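Local atomic coordinates of XRE-family like protein (PDB entry 3F6W), a protein that probably binds DNA through a helix-turn-helix domain, as a member of the xenobiotic response element (XRE) family of transcriptional regulators. Residues A[58-61]-A[62-66]. Residues are numbered along the deposited sequence; the frame is centred on the assembly and turned at random.
Sequences EFMD and FCRGI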
ATOM      1  N   GLU A  58       5.025 -15.908  14.385  1.00 18.26           N
ATOM      2  CA  GLU A  58       5.003 -16.869  13.284  1.00 11.22           C
ATOM      3  C   GLU A  58       5.942 -16.434  12.173  1.00 12.20           C
ATOM      4  O   GLU A  58       6.653 -17.265  11.587  1.00 15.31           O
ATOM      5  CB  GLU A  58       3.580 -17.036  12.746  1.00 10.43           C
ATOM      6  CG  GLU A  58       2.601 -17.469  13.829  1.00 13.55           C
ATOM      7  CD  GLU A  58       1.151 -17.331  13.430  1.00 20.63           C
ATOM      8  OE1 GLU A  58       0.827 -16.467  12.572  1.00 15.12           O
ATOM      9  OE2 GLU A  58       0.335 -18.108  13.980  1.00 19.93           O
ATOM     10  N   PHE A  59       5.951 -15.130  11.902  1.00 13.76           N
ATOM     11  CA  PHE A  59       6.814 -14.553  10.869  1.00 16.89           C
ATOM     12  C   PHE A  59       8.287 -14.845  11.141  1.00 16.46           C
ATOM     13  O   PHE A  59       9.020 -15.284  10.243  1.00 16.91           O
ATOM     14  CB  PHE A  59       6.578 -13.036  10.759  1.00 14.78           C
ATOM     15  CG  PHE A  59       7.578 -12.326   9.877  1.00 14.81           C
ATOM     16  CD1 PHE A  59       7.448 -12.362   8.502  1.00 16.61           C
ATOM     17  CD2 PHE A  59       8.654 -11.635  10.434  1.00 13.60           C
ATOM     18  CE1 PHE A  59       8.372 -11.701   7.692  1.00 17.56           C
ATOM     19  CE2 PHE A  59       9.584 -10.982   9.632  1.00 17.04           C
ATOM     20  CZ  PHE A  59       9.441 -11.016   8.261  1.00 19.80           C
HETATM   21  N   MSE A  60       8.739 -14.588  12.368  1.00 11.82           N
HETATM   22  CA  MSE A  60      10.124 -14.896  12.686  1.00 23.85           C
HETATM   23  C   MSE A  60      10.420 -16.364  12.371  1.00 19.63           C
HETATM   24  O   MSE A  60      11.434 -16.668  11.747  1.00 17.59           O
HETATM   25  CB  MSE A  60      10.462 -14.547  14.143  1.00 17.49           C
HETATM   26  CG  MSE A  60      10.484 -13.043  14.419  1.00 19.78           C
HETATM   27 SE   MSE A  60      11.328 -12.627  16.139  0.60 27.12          SE
HETATM   28  CE  MSE A  60       9.987 -13.433  17.318  0.60 19.73           C
ATOM     29  N   ASP A  61       9.532 -17.273  12.779  1.00 16.17           N
ATOM     30  CA  ASP A  61       9.801 -18.711  12.623  1.00 15.85           C
ATOM     31  C   ASP A  61       9.775 -19.119  11.147  1.00 21.50           C
ATOM     32  O   ASP A  61      10.552 -19.973  10.700  1.00 18.21           O
ATOM     33  CB  ASP A  61       8.768 -19.554  13.396  1.00 16.71           C
ATOM     34  CG  ASP A  61       8.856 -19.369  14.920  1.00 21.37           C
ATOM     35  OD1 ASP A  61       9.816 -18.736  15.419  1.00 17.12           O
ATOM     36  OD2 ASP A  61       7.941 -19.857  15.622  1.00 18.02           O
ATOM     37  N   PHE A  62       8.857 -18.509  10.407  1.00 14.33           N
ATOM     38  CA  PHE A  62       8.685 -18.760   8.974  1.00 15.32           C
ATOM     39  C   PHE A  62       9.999 -18.407   8.274  1.00 21.33           C
ATOM     40  O   PHE A  62      10.545 -19.197   7.494  1.00 20.70           O
ATOM     41  CB  PHE A  62       7.537 -17.870   8.474  1.00 15.82           C
ATOM     42  CG  PHE A  62       6.963 -18.260   7.131  1.00 19.00           C
ATOM     43  CD1 PHE A  62       5.766 -18.956   7.046  1.00 24.94           C
ATOM     44  CD2 PHE A  62       7.586 -17.859   5.953  1.00 30.76           C
ATOM     45  CE1 PHE A  62       5.217 -19.282   5.807  1.00 18.59           C
ATOM     46  CE2 PHE A  62       7.045 -18.177   4.715  1.00 21.28           C
ATOM     47  CZ  PHE A  62       5.860 -18.891   4.642  1.00 20.63           C
ATOM     48  N   CYS A  63      10.516 -17.223   8.582  1.00 15.92           N
ATOM     49  CA  CYS A  63      11.796 -16.769   8.042  1.00 16.91           C
ATOM     50  C   CYS A  63      12.944 -17.728   8.364  1.00 20.68           C
ATOM     51  O   CYS A  63      13.706 -18.134   7.469  1.00 19.14           O
ATOM     52  CB  CYS A  63      12.127 -15.370   8.577  1.00 18.04           C
ATOM     53  SG  CYS A  63      11.144 -14.036   7.811  1.00 19.07           S
ATOM     54  N   ARG A  64      13.075 -18.090   9.639  1.00 19.04           N
ATOM     55  CA  ARG A  64      14.135 -19.010  10.040  1.00 21.45           C
ATOM     56  C   ARG A  64      13.985 -20.332   9.293  1.00 25.67           C
ATOM     57  O   ARG A  64      14.975 -20.945   8.897  1.00 24.53           O
ATOM     58  CB  ARG A  64      14.152 -19.230  11.560  1.00 21.73           C
ATOM     59  CG  ARG A  64      15.085 -18.297  12.328  1.00 26.81           C
ATOM     60  CD  ARG A  64      14.549 -16.892  12.377  1.00 24.50           C
ATOM     61  NE  ARG A  64      15.431 -15.955  13.071  1.00 26.88           N
ATOM     62  CZ  ARG A  64      15.203 -15.463  14.287  1.00 26.56           C
ATOM     63  NH1 ARG A  64      14.127 -15.830  14.968  1.00 22.27           N
ATOM     64  NH2 ARG A  64      16.057 -14.607  14.831  1.00 29.29           N
ATOM     65  N   GLY A  65      12.745 -20.759   9.083  1.00 15.23           N
ATOM     66  CA  GLY A  65      12.490 -22.024   8.407  1.00 18.84           C
ATOM     67  C   GLY A  65      12.971 -22.021   6.959  1.00 24.34           C
ATOM     68  O   GLY A  65      13.352 -23.056   6.406  1.00 22.33           O
ATOM     69  N   ILE A  66      12.953 -20.854   6.331  1.00 23.76           N
ATOM     70  CA  ILE A  66      13.447 -20.759   4.959  1.00 18.80           C
ATOM     71  C   ILE A  66      14.899 -20.300   4.876  1.00 20.72           C
ATOM     72  O   ILE A  66      15.501 -20.338   3.811  1.00 30.38           O
ATOM     73  CB  ILE A  66      12.562 -19.868   4.083  1.00 21.97           C
ATOM     74  CG1 ILE A  66      12.416 -18.483   4.691  1.00 29.50           C
ATOM     75  CG2 ILE A  66      11.200 -20.506   3.890  1.00 34.60           C
ATOM     76  CD1 ILE A  66      11.494 -17.587   3.879  1.00 44.69           C
TER
HETATM   77  O   HOH W   1      12.428 -17.990  14.750  1.00 24.71           O
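Cys63 lays its sulfur over one face of the Phe59 ring, four residues back along the same helix, and gives a compact example of a sulfur-aromatic contact at i to i+4 spacing. SG of Cys63 stands 3.8 Å from the centroid of the Phe59 ring, 22° off the normal. It is displaced toward the rim, and the ring atom nearest to Cys63 SG is CZ of Phe59 at 3.5 Å. The ring reaches this place because its CG is anti to the backbone N (chi1 171°), which carries it forward along the helix, while Cys63 turns SG back beside its own backbone N.

Main-chain bonds of the ordinary alpha-helical pattern set the one-turn spacing of the two residues. Cys63 N donates to Phe59 O at 3.0 Å in a nearly straight bond (173°), and Phe62, Arg64 and Gly65 repeat the pattern on Glu58, Met60 and Asp61. These turns belong to helix 56-66 of the all-helical HTH domain of the XRE family. Its inner side, with Phe59, Phe62 and Ile66, packs on helix 3-26; Phe59 and Cys63 also meet Pro70, at the start of helix 70-78.

On the exposed side the polar link is indirect. A water donates to Asp61 OD1 at 2.8 Å and accepts from Arg64 NH1, also at 2.8 Å, lying at the edge of the guanidinium and in its plane. The charged atoms are not in direct contact: OD1 of Asp61 is 5.2 Å from NH1 of Arg64, with the water between them. The arginine side chain runs back toward the preceding turn, where its CD lies 3.2 Å from O of selenomethionine Met60. Farther out, Arg64 NH1 comes to 4.0 Å from Met60 CB.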